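Local structure of fiber protein 2 (Fowl adenovirus 1, 2VTW) at residues A[3-8]-A[96-101]; A[35-38]-A[43-46]; A[165-170]-A[192-197]. The protein forms, as a homotrimer, the short fibre spikes of the capsid, whose C-terminal receptor-binding head, the part described here, probably attaches the virion to its host cell. All coordinates share one frame; numbering follows the deposited sequence.

Contact 1 (A[3-8]-A[96-101]); sequences SVAAFT and SNISMT
Met100 lays the end of its side chain over one face of the Phe7 ring, so that sulfur and methyl both rest on the aromatic surface. Met100 SD stands 3.9 Å from the centroid of the Phe7 ring and 23° off the ring normal, which places the sulfur over the face and makes this a Met-aromatic contact. The terminal methyl is more nearly overhead: the line from the centroid of the Phe7 ring to Met100 CE leans 15° from the normal, a CH-pi geometry, although the methyl is displaced toward the rim. The sulfur sits nearer the CD1-CE1 side of the ring and the methyl nearer CZ and CE2, with CE1 shared. Met100 SD approaches Phe7 CE1 to 3.7 Å and lies equally near CD1, whereas Met100 CE settles by Phe7 CZ, also at 3.7 Å. Bends at chi2 and chi3 fold the methionine chain into this position, since its CB does not itself aim at the strand.

A smaller apolar contact lies two residues back along both segments, where Ala5 CB meets Ile98 CG1 at 3.8 Å. The alternation fits strand 4-8, whose residues Ala5 and Phe7 face the loop 96-101 while Ala6 faces away, packing on Met41 of the second subunit. Leu93 of strand 92-94 touches Phe7, Ile98 and Met100 alike.

With 177 Å² buried and the backbones well apart, the nearest CA pair being 7.2 Å from Ala5 to Ile98, the loop is joined to the strand through dispersion and sulfur-pi attraction between side chains rather than through beta pairing.

Contact 2 (A[35-38]-A[43-46]); sequences LQQI and MLTT
Gln37 NE2 donates to Thr46 OG1 across 2.9 Å in a nearly straight bond, 173° at the hydrogen, and the hydroxyl lies in the amide plane. Both residues turn their side chains to the same face of the sheet and run side by side. The glutamine reaches its partner because CG is anti to the carbonyl carbon (chi1 -60°) and the chain is extended beyond it, which stands the amide out from the sheet beside the Thr46 hydroxyl. Two backbone bonds work alongside: Ile38 N gives to Thr45 O at 2.9 Å, and Thr45 N gives to Ile38 O at 3.0 Å.

This reciprocal pair defines Ile38 and Thr45 as an antiparallel hydrogen-bonded pair, next to the non-hydrogen-bonded pair of Gln37 and Thr46, whose CA atoms are 4.3 Å apart. The two short strand segments run at 160° to each other, and they belong to the beta hairpin of strands 28-40 and 43-53, close to its turn. A CA-H...O contact from Gln37 CA to Thr45 O, 3.2 Å long, supplements the ladder.

On the face carrying Ile38 and Thr45, Ile38 CG1 packs against Thr45 CB at 3.9 Å, the two side chains again pointing the same way. On this face Ile38 also packs on Thr40 of the second subunit. On the face of Gln37 and Thr46, Leu35 CD1 comes diagonally to within 3.6 Å of Thr46 CG2, while Leu44 brings CD2 near the Gln37 amide. Ile167 and Phe169 of strand 163-173 lie against Thr46 there, and Phe103 packs on both Gln37 and Leu44.

Contact 3 (A[165-170]-A[192-197]); sequences NLIAFT and VVHTCP
Phe169 and His194 present their rings obliquely, with planes at 74° and centroids 5.9 Å apart, a relation that is neither a stack nor an edge-to-face pair. The closest touch comes from the histidine's methylene: His194 CB lies 3.9 Å from Phe169 CZ, approaching the phenyl ring at a slant. The histidine ring has moved on past this point, because its CG is anti to the backbone N (chi1 -179°), and it is met by a different partner. Ile167 CG2 lies 3.9 Å from His194 ND1 and about as far from CE1, so the isoleucine methyl rests against that side of the imidazole, also at an oblique angle.

Next along the rim, Phe169 meets Val192. Here Val192 CG1 sits at the edge of the phenyl ring, near its plane, 4.0 Å from Phe169 CE1 and almost equally close to CD1. The two side chains slide past each other in opposite directions. The CD1-CE1-CZ run of the Phe169 rim thus serves both Val192 and His194, alternate residues of strand 192-197 that face it, and Ile167 adds the next contact along.

The axes of the two strand segments are 10.4 Å apart and inclined at 146°, a separation proper to side chains meeting between two layers of a beta sandwich rather than to neighbours in one sheet. Met151 of strand 147-157 touches Phe169, Val192 and His194 together. On the strand 165-170 side, backbone bonds run to strands 71-76 and 147-157; strand 192-197 is flanked by strand 43-53, whose Thr46 packs on Ile167.

Overall arrangement
All three contacts are buried, but at different depths: contact 3 lies about 8 Å from the chain centre, contact 2 about 13 Å and contact 1 about 19 Å, measured between centres. Contact 2 is the connecting one. Strand 28-40 pairs with strand 4-23 of contact 1, through Phe7 O and Gln37 N, and strand 43-53 pairs with strand 185-197 of contact 3. Contacts 1 and 3 do not touch. Only contact 2 has hydrogen bonds between its own segments, as suits adjacent strands; the other two join elements through side chains, by sulfur and methyl over a ring in contact 1 and by oblique and edge-on packing of aromatic and aliphatic groups in contact 3.

Contact 1 (A[3-8]-A[96-101])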
loop_
_atom_site.group_PDB
_atom_site.type_symbol
_atom_site.label_atom_id
_atom_site.label_comp_id
_atom_site.label_asym_id
_atom_site.label_seq_id
_atom_site.Cartn_x
_atom_site.Cartn_y
_atom_site.Cartn_z
ATOM N N SER A 3 -16.240 -10.491 -12.537
ATOM C CA SER A 3 -15.925 -10.111 -11.167
ATOM C C SER A 3 -14.800 -9.081 -11.128
ATOM O O SER A 3 -14.401 -8.644 -10.050
ATOM C CB SER A 3 -15.575 -11.345 -10.365
ATOM O OG SER A 3 -14.637 -12.151 -11.054
ATOM N N VAL A 4 -14.300 -8.672 -12.298
ATOM C CA VAL A 4 -13.280 -7.618 -12.399
ATOM C C VAL A 4 -13.697 -6.552 -13.427
ATOM O O VAL A 4 -14.152 -6.897 -14.517
ATOM C CB VAL A 4 -11.908 -8.217 -12.803
ATOM C CG1 VAL A 4 -10.849 -7.111 -12.805
ATOM C CG2 VAL A 4 -11.510 -9.357 -11.862
ATOM N N ALA A 5 -13.576 -5.273 -13.069
ATOM C CA ALA A 5 -13.891 -4.145 -13.944
ATOM C C ALA A 5 -12.866 -3.019 -13.739
ATOM O O ALA A 5 -12.266 -2.932 -12.680
ATOM C CB ALA A 5 -15.297 -3.615 -13.681
ATOM N N ALA A 6 -12.692 -2.182 -14.769
ATOM C CA ALA A 6 -11.736 -1.062 -14.811
ATOM C C ALA A 6 -12.404 0.230 -15.257
ATOM O O ALA A 6 -13.260 0.200 -16.146
ATOM C CB ALA A 6 -10.595 -1.399 -15.788
ATOM N N PHE A 7 -12.006 1.355 -14.663
ATOM C CA PHE A 7 -12.364 2.703 -15.126
ATOM C C PHE A 7 -11.078 3.562 -15.294
ATOM O O PHE A 7 -10.164 3.494 -14.452
ATOM C CB PHE A 7 -13.314 3.363 -14.123
ATOM C CG PHE A 7 -13.655 4.790 -14.435
ATOM C CD1 PHE A 7 -14.347 5.125 -15.606
ATOM C CD2 PHE A 7 -13.332 5.812 -13.539
ATOM C CE1 PHE A 7 -14.686 6.448 -15.873
ATOM C CE2 PHE A 7 -13.671 7.147 -13.807
ATOM C CZ PHE A 7 -14.358 7.456 -14.974
ATOM N N THR A 8 -11.012 4.343 -16.377
ATOM C CA THR A 8 -9.894 5.243 -16.679
ATOM C C THR A 8 -10.445 6.610 -17.034
ATOM O O THR A 8 -11.395 6.724 -17.810
ATOM C CB THR A 8 -9.059 4.740 -17.860
ATOM O OG1 THR A 8 -8.670 3.392 -17.609
ATOM C CG2 THR A 8 -7.800 5.606 -18.083
ATOM N N SER A 96 -17.230 -2.489 -21.398
ATOM C CA SER A 96 -17.848 -1.209 -21.758
ATOM C C SER A 96 -19.289 -1.041 -21.270
ATOM O O SER A 96 -19.752 0.091 -21.105
ATOM C CB SER A 96 -17.765 -0.984 -23.290
ATOM O OG SER A 96 -18.229 -2.120 -24.000
ATOM N N ASN A 97 -19.985 -2.158 -21.024
ATOM C CA ASN A 97 -21.331 -2.130 -20.430
ATOM C C ASN A 97 -21.368 -2.145 -18.891
ATOM O O ASN A 97 -22.432 -2.358 -18.297
ATOM C CB ASN A 97 -22.212 -3.264 -20.989
ATOM C CG ASN A 97 -21.797 -4.665 -20.521
ATOM O OD1 ASN A 97 -20.616 -4.985 -20.403
ATOM N ND2 ASN A 97 -22.797 -5.530 -20.317
ATOM N N ILE A 98 -20.222 -1.897 -18.244
ATOM C CA ILE A 98 -20.167 -1.916 -16.783
ATOM C C ILE A 98 -20.686 -0.579 -16.227
ATOM O O ILE A 98 -20.434 0.489 -16.799
ATOM C CB ILE A 98 -18.722 -2.363 -16.252
ATOM C CG1 ILE A 98 -18.856 -3.225 -14.999
ATOM C CG2 ILE A 98 -17.804 -1.187 -16.016
ATOM C CD1 ILE A 98 -19.527 -4.536 -15.248
ATOM N N SER A 99 -21.447 -0.661 -15.137
ATOM C CA SER A 99 -21.958 0.504 -14.442
ATOM C C SER A 99 -20.861 1.228 -13.660
ATOM O O SER A 99 -19.996 0.583 -13.050
ATOM C CB SER A 99 -23.073 0.095 -13.464
ATOM O OG SER A 99 -23.461 1.191 -12.630
ATOM N N MET A 100 -20.926 2.565 -13.661
ATOM C CA MET A 100 -20.044 3.397 -12.853
ATOM C C MET A 100 -20.218 3.116 -11.364
ATOM O O MET A 100 -19.325 3.431 -10.569
ATOM C CB MET A 100 -20.299 4.879 -13.115
ATOM C CG MET A 100 -19.623 5.410 -14.376
ATOM S SD MET A 100 -17.810 5.375 -14.320
ATOM C CE MET A 100 -17.481 6.621 -13.104
ATOM N N THR A 101 -21.365 2.535 -10.989
ATOM C CA THR A 101 -21.616 2.132 -9.608
ATOM C C THR A 101 -20.648 1.033 -9.164
ATOM O O THR A 101 -20.520 0.748 -7.970
ATOM C CB THR A 101 -23.086 1.670 -9.366
ATOM O OG1 THR A 101 -23.350 0.501 -10.120
ATOM C CG2 THR A 101 -24.088 2.744 -9.742
#

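Contact 2 (A[35-38]-A[43-46])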
loop_
_atom_site.group_PDB
_atom_site.type_symbol
_atom_site.label_atom_id
_atom_site.label_comp_id
_atom_site.label_asym_id
_atom_site.label_seq_id
_atom_site.Cartn_x
_atom_site.Cartn_y
_atom_site.Cartn_z
ATOM N N LEU A 35 -6.425 8.906 -13.730
ATOM C CA LEU A 35 -7.123 8.067 -12.745
ATOM C C LEU A 35 -7.398 6.712 -13.373
ATOM O O LEU A 35 -8.016 6.630 -14.438
ATOM C CB LEU A 35 -8.451 8.732 -12.374
ATOM C CG LEU A 35 -9.446 7.947 -11.513
ATOM C CD1 LEU A 35 -8.783 7.614 -10.149
ATOM C CD2 LEU A 35 -10.760 8.753 -11.318
ATOM N N GLN A 36 -6.899 5.644 -12.760
ATOM C CA GLN A 36 -7.116 4.287 -13.251
ATOM C C GLN A 36 -7.549 3.472 -12.049
ATOM O O GLN A 36 -6.783 3.355 -11.079
ATOM C CB GLN A 36 -5.834 3.721 -13.850
ATOM C CG GLN A 36 -5.408 4.411 -15.173
ATOM C CD GLN A 36 -4.022 4.034 -15.625
ATOM O OE1 GLN A 36 -3.048 4.569 -15.106
ATOM N NE2 GLN A 36 -3.917 3.107 -16.584
ATOM N N GLN A 37 -8.787 2.978 -12.077
ATOM C CA GLN A 37 -9.360 2.157 -10.985
ATOM C C GLN A 37 -9.724 0.758 -11.463
ATOM O O GLN A 37 -10.081 0.564 -12.636
ATOM C CB GLN A 37 -10.601 2.813 -10.434
ATOM C CG GLN A 37 -10.358 4.190 -9.864
ATOM C CD GLN A 37 -11.613 4.868 -9.416
ATOM O OE1 GLN A 37 -12.450 5.237 -10.239
ATOM N NE2 GLN A 37 -11.756 5.069 -8.102
ATOM N N ILE A 38 -9.605 -0.222 -10.572
ATOM C CA ILE A 38 -10.110 -1.564 -10.819
ATOM C C ILE A 38 -10.986 -1.988 -9.626
ATOM O O ILE A 38 -10.732 -1.576 -8.477
ATOM C CB ILE A 38 -8.986 -2.626 -11.146
ATOM C CG1 ILE A 38 -8.054 -2.822 -9.968
ATOM C CG2 ILE A 38 -8.174 -2.237 -12.479
ATOM C CD1 ILE A 38 -7.285 -4.173 -9.937
ATOM N N MET A 43 -13.457 -5.103 -4.019
ATOM C CA MET A 43 -12.322 -4.327 -3.498
ATOM C C MET A 43 -11.859 -3.351 -4.561
ATOM O O MET A 43 -11.527 -3.751 -5.677
ATOM C CB MET A 43 -11.141 -5.254 -3.121
ATOM C CG MET A 43 -10.030 -4.562 -2.271
ATOM S SD MET A 43 -10.601 -4.211 -0.574
ATOM C CE MET A 43 -10.762 -5.873 0.065
ATOM N N LEU A 44 -11.818 -2.077 -4.197
ATOM C CA LEU A 44 -11.488 -0.996 -5.093
ATOM C C LEU A 44 -10.028 -0.569 -4.955
ATOM O O LEU A 44 -9.601 -0.145 -3.885
ATOM C CB LEU A 44 -12.386 0.209 -4.772
ATOM C CG LEU A 44 -12.358 1.392 -5.744
ATOM C CD1 LEU A 44 -12.919 0.975 -7.175
ATOM C CD2 LEU A 44 -13.126 2.545 -5.134
ATOM N N THR A 45 -9.290 -0.647 -6.058
ATOM C CA THR A 45 -7.910 -0.132 -6.140
ATOM C C THR A 45 -7.922 1.044 -7.111
ATOM O O THR A 45 -8.378 0.895 -8.237
ATOM C CB THR A 45 -6.921 -1.190 -6.666
ATOM O OG1 THR A 45 -6.858 -2.288 -5.762
ATOM C CG2 THR A 45 -5.528 -0.595 -6.818
ATOM N N THR A 46 -7.446 2.188 -6.632
ATOM C CA THR A 46 -7.415 3.441 -7.330
ATOM C C THR A 46 -5.962 3.906 -7.509
ATOM O O THR A 46 -5.253 4.121 -6.524
ATOM C CB THR A 46 -8.191 4.509 -6.513
ATOM O OG1 THR A 46 -9.586 4.159 -6.472
ATOM C CG2 THR A 46 -8.013 5.934 -7.092
#

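Contact 3 (A[165-170]-A[192-197])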
loop_
_atom_site.group_PDB
_atom_site.type_symbol
_atom_site.label_atom_id
_atom_site.label_comp_id
_atom_site.label_asym_id
_atom_site.label_seq_id
_atom_site.Cartn_x
_atom_site.Cartn_y
_atom_site.Cartn_z
ATOM N N ASN A 165 -20.861 8.760 -1.226
ATOM C CA ASN A 165 -19.527 8.341 -0.758
ATOM C C ASN A 165 -18.480 8.463 -1.872
ATOM O O ASN A 165 -18.564 7.807 -2.904
ATOM C CB ASN A 165 -19.572 6.930 -0.201
ATOM C CG ASN A 165 -20.477 6.801 1.021
ATOM O OD1 ASN A 165 -20.524 7.660 1.911
ATOM N ND2 ASN A 165 -21.213 5.721 1.054
ATOM N N LEU A 166 -17.521 9.357 -1.641
ATOM C CA LEU A 166 -16.391 9.624 -2.529
ATOM C C LEU A 166 -15.069 9.406 -1.766
ATOM O O LEU A 166 -15.086 9.308 -0.541
ATOM C CB LEU A 166 -16.439 11.073 -3.027
ATOM C CG LEU A 166 -17.390 11.414 -4.210
ATOM C CD1 LEU A 166 -18.867 11.204 -3.837
ATOM C CD2 LEU A 166 -17.110 12.849 -4.673
ATOM N N ILE A 167 -13.949 9.376 -2.500
ATOM C CA ILE A 167 -12.604 9.341 -1.901
ATOM C C ILE A 167 -11.922 10.723 -1.942
ATOM O O ILE A 167 -11.683 11.246 -3.007
ATOM C CB ILE A 167 -11.658 8.288 -2.605
ATOM C CG1 ILE A 167 -12.399 6.979 -2.899
ATOM C CG2 ILE A 167 -10.370 8.070 -1.723
ATOM C CD1 ILE A 167 -11.741 6.061 -3.910
ATOM N N ALA A 168 -11.609 11.286 -0.780
ATOM C CA ALA A 168 -10.823 12.508 -0.675
ATOM C C ALA A 168 -9.328 12.151 -0.561
ATOM O O ALA A 168 -8.949 11.312 0.271
ATOM C CB ALA A 168 -11.257 13.335 0.524
ATOM N N PHE A 169 -8.517 12.759 -1.428
ATOM C CA PHE A 169 -7.052 12.666 -1.391
ATOM C C PHE A 169 -6.535 14.036 -1.031
ATOM O O PHE A 169 -6.711 14.963 -1.810
ATOM C CB PHE A 169 -6.481 12.316 -2.755
ATOM C CG PHE A 169 -6.744 10.913 -3.212
ATOM C CD1 PHE A 169 -5.733 9.981 -3.240
ATOM C CD2 PHE A 169 -7.991 10.544 -3.681
ATOM C CE1 PHE A 169 -5.955 8.699 -3.685
ATOM C CE2 PHE A 169 -8.231 9.235 -4.132
ATOM C CZ PHE A 169 -7.229 8.315 -4.129
ATOM N N THR A 170 -5.930 14.195 0.141
ATOM C CA THR A 170 -5.324 15.478 0.497
ATOM C C THR A 170 -3.804 15.362 0.436
ATOM O O THR A 170 -3.190 14.559 1.161
ATOM C CB THR A 170 -5.820 16.055 1.829
ATOM O OG1 THR A 170 -7.248 16.243 1.793
ATOM C CG2 THR A 170 -5.168 17.406 2.112
ATOM N N VAL A 192 -0.258 7.490 -7.029
ATOM C CA VAL A 192 -0.760 7.409 -5.669
ATOM C C VAL A 192 -1.792 6.302 -5.669
ATOM O O VAL A 192 -2.808 6.433 -6.361
ATOM C CB VAL A 192 -1.391 8.717 -5.248
ATOM C CG1 VAL A 192 -1.990 8.599 -3.836
ATOM C CG2 VAL A 192 -0.355 9.863 -5.335
ATOM N N VAL A 193 -1.540 5.204 -4.940
ATOM C CA VAL A 193 -2.410 4.035 -5.028
ATOM C C VAL A 193 -3.141 3.882 -3.709
ATOM O O VAL A 193 -2.530 3.921 -2.625
ATOM C CB VAL A 193 -1.688 2.737 -5.463
ATOM C CG1 VAL A 193 -2.642 1.590 -5.542
ATOM C CG2 VAL A 193 -0.974 2.900 -6.817
ATOM N N HIS A 194 -4.469 3.781 -3.808
ATOM C CA HIS A 194 -5.355 3.630 -2.661
ATOM C C HIS A 194 -6.146 2.368 -2.831
ATOM O O HIS A 194 -6.598 2.085 -3.927
ATOM C CB HIS A 194 -6.330 4.800 -2.599
ATOM C CG HIS A 194 -7.265 4.735 -1.443
ATOM N ND1 HIS A 194 -8.621 4.567 -1.600
ATOM C CD2 HIS A 194 -7.039 4.762 -0.106
ATOM C CE1 HIS A 194 -9.196 4.545 -0.414
ATOM N NE2 HIS A 194 -8.260 4.656 0.510
ATOM N N THR A 195 -6.318 1.605 -1.746
ATOM C CA THR A 195 -7.206 0.452 -1.750
ATOM C C THR A 195 -8.277 0.608 -0.661
ATOM O O THR A 195 -8.021 1.067 0.461
ATOM C CB THR A 195 -6.433 -0.892 -1.596
ATOM O OG1 THR A 195 -5.498 -1.036 -2.658
ATOM C CG2 THR A 195 -7.367 -2.101 -1.641
ATOM N N CYS A 196 -9.505 0.250 -1.021
ATOM C CA CYS A 196 -10.614 0.263 -0.070
ATOM C C CYS A 196 -11.700 -0.684 -0.564
ATOM O O CYS A 196 -11.693 -1.084 -1.736
ATOM C CB CYS A 196 -11.153 1.676 0.174
ATOM S SG CYS A 196 -12.030 2.460 -1.216
ATOM N N PRO A 197 -12.588 -1.107 0.351
ATOM C CA PRO A 197 -13.773 -1.819 -0.047
ATOM C C PRO A 197 -14.678 -0.983 -0.941
ATOM O O PRO A 197 -14.915 0.187 -0.682
ATOM C CB PRO A 197 -14.462 -2.124 1.288
ATOM C CG PRO A 197 -13.339 -2.118 2.290
ATOM C CD PRO A 197 -12.494 -0.992 1.818
#